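Local structure of sulfite reductase [ferredoxin] (Mycobacterium tuberculosis, 1ZJ8) at residues A[125-130]-A[144-149]; A[168-171]-A[175-178]. The protein probably catalyses the ferredoxin-dependent six-electron reduction of sulfite to sulfide, using a siroheme and a [4Fe-4S] cluster. All blocks are in the same frame, centred on the assembly; numbering follows the deposited sequence.

Interaction 1 of 2, residues A[125-130]-A[144-149]. With SRM (siroheme), chain E.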
# COMPACT_ATOMS: atom_id res chain seq x y z
N GLY A 125 16.23 11.79 -0.24
CA GLY A 125 17.45 11.02 -0.14
C GLY A 125 18.34 11.51 0.98
O GLY A 125 18.91 10.71 1.73
N GLN A 126 18.44 12.83 1.10
CA GLN A 126 19.29 13.47 2.10
C GLN A 126 18.73 13.39 3.51
O GLN A 126 19.50 13.14 4.45
CB GLN A 126 19.49 14.92 1.70
CG GLN A 126 20.28 15.04 0.41
CD GLN A 126 20.17 16.39 -0.23
OE1 GLN A 126 19.38 17.25 0.21
NE2 GLN A 126 20.96 16.60 -1.28
N ILE A 127 17.42 13.58 3.66
CA ILE A 127 16.73 13.33 4.92
C ILE A 127 17.13 11.94 5.43
O ILE A 127 17.53 11.80 6.59
CB ILE A 127 15.16 13.39 4.80
CG1 ILE A 127 14.62 14.73 4.21
CG2 ILE A 127 14.50 13.19 6.13
CD1 ILE A 127 15.44 15.95 4.50
N SER A 128 17.03 10.91 4.56
CA SER A 128 17.24 9.51 4.98
C SER A 128 18.67 9.30 5.46
O SER A 128 18.89 8.76 6.56
CB SER A 128 16.94 8.54 3.84
OG SER A 128 17.23 7.18 4.20
N THR A 129 19.62 9.73 4.63
CA THR A 129 21.04 9.53 4.89
C THR A 129 21.44 10.16 6.23
O THR A 129 22.23 9.60 6.99
CB THR A 129 21.93 10.11 3.73
OG1 THR A 129 21.44 9.68 2.44
CG2 THR A 129 23.37 9.66 3.87
N GLU A 130 20.83 11.31 6.52
CA GLU A 130 21.20 12.14 7.66
C GLU A 130 20.40 11.89 8.92
O GLU A 130 20.93 11.97 10.00
CB GLU A 130 21.06 13.62 7.29
CG GLU A 130 21.95 14.56 8.09
CD GLU A 130 21.42 16.00 8.08
OE1 GLU A 130 21.64 16.71 7.04
OE2 GLU A 130 20.80 16.41 9.10
N VAL A 144 7.28 6.67 0.75
CA VAL A 144 8.50 6.21 1.38
C VAL A 144 8.31 6.27 2.87
O VAL A 144 7.58 7.12 3.37
CB VAL A 144 9.72 7.05 1.08
CG1 VAL A 144 10.23 6.75 -0.29
CG2 VAL A 144 9.41 8.52 1.23
N GLN A 145 8.98 5.35 3.55
CA GLN A 145 9.00 5.32 4.99
C GLN A 145 10.42 5.33 5.49
O GLN A 145 11.28 4.61 4.94
CB GLN A 145 8.33 4.06 5.50
CG GLN A 145 6.86 4.04 5.29
CD GLN A 145 6.20 2.96 6.10
OE1 GLN A 145 5.01 3.01 6.33
NE2 GLN A 145 6.97 1.97 6.54
N TYR A 146 10.65 6.13 6.53
CA TYR A 146 11.95 6.24 7.19
C TYR A 146 11.87 5.46 8.49
O TYR A 146 10.77 5.25 8.99
CB TYR A 146 12.22 7.70 7.54
CG TYR A 146 12.37 8.67 6.38
CD1 TYR A 146 13.41 8.55 5.47
CD2 TYR A 146 11.51 9.76 6.24
CE1 TYR A 146 13.58 9.48 4.42
CE2 TYR A 146 11.66 10.71 5.20
CZ TYR A 146 12.71 10.56 4.29
OH TYR A 146 12.91 11.46 3.24
N HIS A 147 13.00 5.00 9.03
CA HIS A 147 13.02 4.42 10.39
C HIS A 147 14.19 4.99 11.20
O HIS A 147 14.97 5.80 10.68
CB HIS A 147 13.11 2.90 10.32
CG HIS A 147 11.81 2.23 10.02
ND1 HIS A 147 11.54 1.65 8.80
CD2 HIS A 147 10.71 2.03 10.78
CE1 HIS A 147 10.33 1.11 8.83
NE2 HIS A 147 9.81 1.33 10.02
N TRP A 148 14.30 4.60 12.47
CA TRP A 148 15.34 5.16 13.34
C TRP A 148 15.22 6.69 13.48
O TRP A 148 16.24 7.38 13.62
CB TRP A 148 16.77 4.81 12.82
CG TRP A 148 17.04 3.33 12.76
CD1 TRP A 148 17.08 2.53 11.65
CD2 TRP A 148 17.29 2.47 13.88
NE1 TRP A 148 17.34 1.22 12.01
CE2 TRP A 148 17.47 1.17 13.37
CE3 TRP A 148 17.37 2.68 15.26
CZ2 TRP A 148 17.73 0.08 14.20
CZ3 TRP A 148 17.62 1.61 16.08
CH2 TRP A 148 17.80 0.32 15.55
N ILE A 149 14.00 7.22 13.45
CA ILE A 149 13.84 8.66 13.56
C ILE A 149 13.58 9.05 15.02
O ILE A 149 12.87 8.36 15.75
CB ILE A 149 12.78 9.19 12.56
CG1 ILE A 149 13.53 9.74 11.33
CG2 ILE A 149 11.90 10.29 13.16
CD1 ILE A 149 12.65 10.15 10.23
FE SRM E . -0.41 -1.20 6.76
CHA SRM E . -0.64 -1.27 10.17
CHB SRM E . 2.93 -1.35 7.00
CHC SRM E . -0.19 -1.09 3.52
CHD SRM E . -3.24 -3.16 6.52
NA SRM E . 0.89 -1.09 8.28
C1A SRM E . 0.62 -1.00 9.60
C2A SRM E . 1.80 -0.57 10.43
CMA SRM E . 1.73 0.90 10.69
CDA SRM E . 1.97 -1.41 11.67
CEA SRM E . 1.56 -0.85 13.00
O3A SRM E . 0.38 -0.55 13.18
O4A SRM E . 2.40 -0.67 13.90
C3A SRM E . 2.91 -0.91 9.50
CAA SRM E . 4.04 0.07 9.50
CBA SRM E . 4.97 -0.47 10.55
CCA SRM E . 6.39 -0.16 10.22
O1A SRM E . 6.77 -0.25 9.03
O2A SRM E . 7.15 0.21 11.14
C4A SRM E . 2.23 -1.11 8.19
NB SRM E . 1.11 -1.07 5.52
C1B SRM E . 2.43 -1.09 5.73
C2B SRM E . 3.28 -0.81 4.52
CMB SRM E . 4.48 0.04 4.80
CDB SRM E . 3.74 -2.12 3.99
CEB SRM E . 4.62 -2.12 2.79
O3B SRM E . 5.82 -2.48 2.83
O4B SRM E . 4.11 -1.74 1.73
C3B SRM E . 2.22 -0.19 3.63
CAB SRM E . 2.11 1.29 3.87
CBB SRM E . 1.57 2.01 2.67
CCB SRM E . 1.26 3.44 3.02
O1B SRM E . 2.01 4.35 2.68
O2B SRM E . 0.24 3.74 3.63
C4B SRM E . 0.98 -0.79 4.22
NC SRM E . -1.40 -2.05 5.35
C1C SRM E . -1.29 -1.75 4.04
C2C SRM E . -2.15 -2.47 3.22
CDC SRM E . -2.15 -2.62 1.74
CEC SRM E . -2.86 -1.65 0.87
O3C SRM E . -3.30 -0.58 1.35
O4C SRM E . -2.97 -1.97 -0.32
C3C SRM E . -2.97 -3.09 4.11
CAC SRM E . -4.07 -3.96 3.60
CBC SRM E . -5.26 -3.36 2.90
CCC SRM E . -6.22 -2.82 3.95
O1C SRM E . -5.92 -1.79 4.62
O2C SRM E . -7.29 -3.46 4.13
C4C SRM E . -2.55 -2.77 5.38
ND SRM E . -1.86 -1.75 8.06
C1D SRM E . -2.78 -2.68 7.76
C2D SRM E . -3.29 -3.21 8.96
CAD SRM E . -4.70 -3.77 9.07
CBD SRM E . -5.81 -2.85 9.49
CCD SRM E . -7.25 -3.26 9.51
O1D SRM E . -8.01 -2.67 8.71
O2D SRM E . -7.67 -4.15 10.29
C3D SRM E . -2.64 -2.55 9.99
CDD SRM E . -3.15 -2.44 11.40
CED SRM E . -4.26 -1.50 11.81
O3D SRM E . -4.64 -0.60 11.06
O4D SRM E . -4.82 -1.60 12.91
C4D SRM E . -1.76 -1.65 9.42
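The helix-on-sheet core of the first ferredoxin-like half domain brings I127 and S128 of helix 118-131 onto the ring of Y146 in strand 144-149. The contact is apolar. S128 CB lies at the ring edge, 3.5 Å from Y146 CE1. I127 touches the hydroxyl end of the ring: its CB is 3.3 Å from Y146 OH, and its CG2 is 3.7 Å from Y146 CZ. CG2 of I127 is anti to the backbone N; this turns CG2 to the ring, while the CG1-CD1 branch runs on away from the strand. The phenol oxygen is not left bare in this packing, because Y146 OH is hydrogen-bonded to L124 O one helical turn up. S128 OG bonds to T135 O.

Q145 and H147 project from the other face of the strand, toward siroheme. H147 NE2 gives siroheme O2A a nearly straight hydrogen bond of 3.1 Å (170°), with the carboxylate carbon in the imidazole plane. Q145 NE2 reaches O1A of the same carboxylate in a weak bond of 3.3 Å. Strand 144-149 runs between strands 104-109 and 135-138, and helix 154-162 packs beside I127 through I157 and R160.

Interaction 2 of 2, residues A[168-171]-A[175-178]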
# COMPACT_ATOMS: atom_id res chain seq x y z
N THR A 168 3.44 15.08 5.70
CA THR A 168 3.16 13.79 6.31
C THR A 168 1.74 13.77 6.84
O THR A 168 1.36 12.88 7.59
CB THR A 168 4.17 13.45 7.48
OG1 THR A 168 4.05 14.38 8.58
CG2 THR A 168 5.61 13.46 6.98
N THR A 169 0.94 14.74 6.41
CA THR A 169 -0.40 14.91 6.97
C THR A 169 -1.33 13.73 6.69
O THR A 169 -1.52 13.32 5.55
CB THR A 169 -1.08 16.18 6.41
OG1 THR A 169 -0.20 17.31 6.55
CG2 THR A 169 -2.42 16.44 7.13
N GLU A 170 -1.93 13.20 7.76
CA GLU A 170 -2.93 12.14 7.66
C GLU A 170 -2.36 10.95 6.87
O GLU A 170 -3.10 10.25 6.17
CB GLU A 170 -4.26 12.67 7.05
CG GLU A 170 -5.11 13.55 8.01
CD GLU A 170 -6.23 14.36 7.32
OE1 GLU A 170 -5.93 15.19 6.44
OE2 GLU A 170 -7.41 14.22 7.70
N ALA A 171 -1.05 10.75 7.01
CA ALA A 171 -0.36 9.61 6.38
C ALA A 171 -0.66 8.35 7.18
O ALA A 171 -0.76 7.26 6.61
CB ALA A 171 1.15 9.85 6.31
N CYS A 175 -8.37 8.57 9.35
CA CYS A 175 -8.47 9.66 8.37
C CYS A 175 -7.95 9.19 7.00
O CYS A 175 -7.40 8.10 6.90
CB CYS A 175 -7.62 10.81 8.87
SG CYS A 175 -6.01 10.24 9.43
N PRO A 176 -8.15 9.98 5.93
CA PRO A 176 -7.73 9.54 4.58
C PRO A 176 -6.22 9.42 4.37
O PRO A 176 -5.45 10.37 4.62
CB PRO A 176 -8.31 10.61 3.64
CG PRO A 176 -9.36 11.32 4.45
CD PRO A 176 -8.84 11.28 5.87
N ARG A 177 -5.81 8.24 3.91
CA ARG A 177 -4.41 7.95 3.64
C ARG A 177 -4.10 8.46 2.25
O ARG A 177 -4.98 9.02 1.60
CB ARG A 177 -4.16 6.44 3.74
CG ARG A 177 -4.62 5.80 5.06
CD ARG A 177 -3.99 6.54 6.24
NE ARG A 177 -4.22 5.92 7.54
CZ ARG A 177 -3.58 4.85 8.00
NH1 ARG A 177 -2.66 4.21 7.26
NH2 ARG A 177 -3.88 4.40 9.21
N VAL A 178 -2.86 8.28 1.81
CA VAL A 178 -2.48 8.54 0.41
C VAL A 178 -3.58 8.20 -0.61
O VAL A 178 -4.18 7.14 -0.55
CB VAL A 178 -1.25 7.70 -0.05
CG1 VAL A 178 0.03 8.47 0.09
CG2 VAL A 178 -1.19 6.38 0.66
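C175 and P176 meet E170 where the chain leaves a type II beta turn, T168 to A171, and doubles back into strand 176-181, an edge strand of a mixed sheet. The turn is closed within itself by A171 N bonding to T168 O at 3.3 Å. The two segments are joined by a short link that holds C172, the residue probably cross-linked to Y80 in the active site.

C175 comes first. Its sulfur meets CB and CG of E170, with C175 SG 3.7 Å from E170 CG. The sulfur sits between the backbone N and the carbonyl carbon (chi1 46°), and this turns it in toward the turn. One carboxylate oxygen of the glutamate passes on to the cysteine methylene, with E170 OE2 3.6 Å from C175 CB.

P176 follows. Its ring runs alongside the glutamate chain, and P176 CD is 3.7 Å from the same E170 OE2. The other carboxylate oxygen, OE1, takes a hydrogen bond from G208 N. R110 NH1 is hydrogen-bonded to both T169 O and P176 O and so clips the turn to the strand.

At R177 the contact moves to A171. The arginine is bent at chi2 (-54°), which folds its chain back beside the turn and brings R177 CD to 3.3 Å from A171 O. That carbonyl oxygen is hydrogen-bonded to R108 NH1. R177 NE is hydrogen-bonded to G173 O in the link. The nearest atoms of the R177 side chain and siroheme are about 5 Å apart.

V178 carries the strand onward, and its carbonyl O is hydrogen-bonded to R141 NH2.

In the fold
Interaction 1 closes before interaction 2 opens, with helix 154-162 between them in the chain. Their centres are 18 Å apart and their nearest atoms about 7 Å, so they do not touch. They belong to different sheets: 144-149 is an inner strand of the antiparallel sheet of the half domain, whereas 176-181 edges a six-stranded mixed sheet. Two elements connect them. Helix 154-162 packs on interaction 1 through I157, and its W158 bonds to T168. R108 of strand 104-109 bonds to Q145 with NE and to A171 with NH1. Siroheme is approached by Q145 and H147 on the strand of interaction 1, and by R177 of interaction 2.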